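Local coordinates for protein coenzyme A transferase (Yersinia pestis, PDB 3QLI) that probably transfers coenzyme A from an acyl-CoA thioester to a free carboxylic acid such as acetate, at residues G361-F366 with S378-P383. Residues are numbered along the deposited sequence; the frame is centred on the assembly and turned at random.
Sequences GGQLDF and SIIATP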
loop_
_atom_site.group_PDB
_atom_site.type_symbol
_atom_site.label_atom_id
_atom_site.label_comp_id
_atom_site.label_asym_id
_atom_site.label_seq_id
_atom_site.Cartn_x
_atom_site.Cartn_y
_atom_site.Cartn_z
ATOM N N GLY A 361 7.401 -7.527 4.714
ATOM C CA GLY A 361 8.326 -7.750 3.614
ATOM C C GLY A 361 8.013 -6.881 2.405
ATOM O O GLY A 361 6.978 -6.224 2.358
ATOM N N GLY A 362 8.903 -6.881 1.420
ATOM C CA GLY A 362 8.757 -6.014 0.265
ATOM C C GLY A 362 7.854 -6.523 -0.844
ATOM O O GLY A 362 7.748 -5.885 -1.896
ATOM N N GLN A 363 7.198 -7.660 -0.639
ATOM C CA GLN A 363 6.350 -8.205 -1.703
ATOM C C GLN A 363 5.417 -7.141 -2.271
ATOM O O GLN A 363 5.400 -6.906 -3.479
ATOM C CB GLN A 363 5.542 -9.426 -1.242
ATOM C CG GLN A 363 4.415 -9.814 -2.224
ATOM C CD GLN A 363 3.837 -11.215 -1.984
ATOM O OE1 GLN A 363 2.622 -11.393 -1.942
ATOM N NE2 GLN A 363 4.713 -12.205 -1.831
ATOM N N LEU A 364 4.657 -6.475 -1.401
ATOM C CA LEU A 364 3.655 -5.538 -1.885
ATOM C C LEU A 364 4.274 -4.331 -2.595
ATOM O O LEU A 364 3.666 -3.772 -3.500
ATOM C CB LEU A 364 2.722 -5.093 -0.750
ATOM C CG LEU A 364 1.530 -4.221 -1.152
ATOM C CD1 LEU A 364 0.653 -4.900 -2.227
ATOM C CD2 LEU A 364 0.708 -3.909 0.078
ATOM N N ASP A 365 5.464 -3.907 -2.173
ATOM C CA ASP A 365 6.161 -2.821 -2.865
ATOM C C ASP A 365 6.297 -3.137 -4.354
ATOM O O ASP A 365 6.099 -2.280 -5.204
ATOM C CB ASP A 365 7.567 -2.612 -2.302
ATOM C CG ASP A 365 7.558 -2.274 -0.823
ATOM O OD1 ASP A 365 6.589 -1.636 -0.372
ATOM O OD2 ASP A 365 8.510 -2.666 -0.125
ATOM N N PHE A 366 6.658 -4.380 -4.651
ATOM C CA PHE A 366 6.895 -4.775 -6.034
ATOM C C PHE A 366 5.598 -5.120 -6.771
ATOM O O PHE A 366 5.504 -4.935 -7.981
ATOM C CB PHE A 366 7.932 -5.904 -6.093
ATOM C CG PHE A 366 9.349 -5.384 -6.118
ATOM C CD1 PHE A 366 9.932 -5.013 -7.320
ATOM C CD2 PHE A 366 10.057 -5.180 -4.938
ATOM C CE1 PHE A 366 11.207 -4.483 -7.357
ATOM C CE2 PHE A 366 11.352 -4.652 -4.969
ATOM C CZ PHE A 366 11.922 -4.309 -6.179
ATOM N N SER A 378 2.910 -7.755 -12.320
ATOM C CA SER A 378 3.199 -8.392 -11.035
ATOM C C SER A 378 2.593 -9.798 -11.026
ATOM O O SER A 378 1.415 -9.975 -11.332
ATOM C CB SER A 378 2.603 -7.587 -9.875
ATOM O OG SER A 378 2.434 -8.422 -8.736
ATOM N N ILE A 379 3.413 -10.789 -10.697
ATOM C CA ILE A 379 2.989 -12.180 -10.659
ATOM C C ILE A 379 3.159 -12.712 -9.239
ATOM O O ILE A 379 4.210 -12.529 -8.611
ATOM C CB ILE A 379 3.840 -13.052 -11.612
ATOM C CG1 ILE A 379 3.616 -12.606 -13.062
ATOM C CG2 ILE A 379 3.499 -14.536 -11.425
ATOM C CD1 ILE A 379 4.724 -13.021 -14.025
ATOM N N ILE A 380 2.121 -13.354 -8.725
ATOM C CA ILE A 380 2.232 -14.047 -7.446
ATOM C C ILE A 380 1.852 -15.494 -7.737
ATOM O O ILE A 380 0.796 -15.760 -8.298
ATOM C CB ILE A 380 1.309 -13.445 -6.389
ATOM C CG1 ILE A 380 1.811 -12.037 -6.003
ATOM C CG2 ILE A 380 1.238 -14.366 -5.176
ATOM C CD1 ILE A 380 0.854 -11.255 -5.078
ATOM N N ALA A 381 2.735 -16.422 -7.388
ATOM C CA ALA A 381 2.573 -17.807 -7.819
ATOM C C ALA A 381 2.580 -18.754 -6.636
ATOM O O ALA A 381 3.275 -18.516 -5.644
ATOM C CB ALA A 381 3.692 -18.184 -8.788
ATOM N N THR A 382 1.819 -19.840 -6.746
ATOM C CA THR A 382 1.898 -20.916 -5.759
ATOM C C THR A 382 1.441 -22.218 -6.404
ATOM O O THR A 382 0.583 -22.198 -7.288
ATOM C CB THR A 382 0.986 -20.652 -4.539
ATOM O OG1 THR A 382 1.016 -21.785 -3.655
ATOM C CG2 THR A 382 -0.451 -20.422 -4.987
ATOM N N PRO A 383 2.020 -23.353 -5.970
ATOM C CA PRO A 383 1.409 -24.647 -6.315
ATOM C C PRO A 383 -0.021 -24.628 -5.775
ATOM O O PRO A 383 -0.262 -23.954 -4.760
ATOM C CB PRO A 383 2.227 -25.664 -5.509
ATOM C CG PRO A 383 3.427 -24.928 -4.999
ATOM C CD PRO A 383 3.124 -23.471 -5.001
#
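Gln363 and Ile380 carry most of this contact, their side chains crossing at about a right angle. The amide oxygen OE1 of Gln363 lies 3.6 Å from CD1 of Ile380 and 4.2 Å from its CG1, so a polar atom rests on the end of an aliphatic branch in plain van der Waals contact. Torsions explain the reach: Gln363 has CG anti to the backbone N (chi1 167°) and stays extended beyond it, which brings the amide near the strand. Ile380 directs its CB at the helix, and an anti chi2 of 172° carries CD1 outward to the amide. The orientation of that amide is probably fixed by other partners, since OE1 is hydrogen-bonded to Thr404 OG1 and NE2 to the carbonyl O of Ala337, which would restrict rotation about the last torsion. Gln363 also belongs to a coenzyme A site seen for this protein, though no coenzyme A is bound to this chain here. A looser second touch joins Phe366 O to Ser378 CB at 4.4 Å, while the Phe366 ring turns away and packs near Glu264, the residue of the covalent coenzyme A site. The buried surface is small, 110 Å². Ser378 and Ile380, alternate residues, both point CB at the helix and touch Val367, one turn after Gln363, whereas Ile379 and Ala381 pack on helix 220-230 across the sheet. Strand 377-381 runs between parallel neighbours 332-337 and 411-414, and helix 363-372 lies on the beta-alpha-beta crossover from 332-337, with short strands 340-342 and 347-348 intervening.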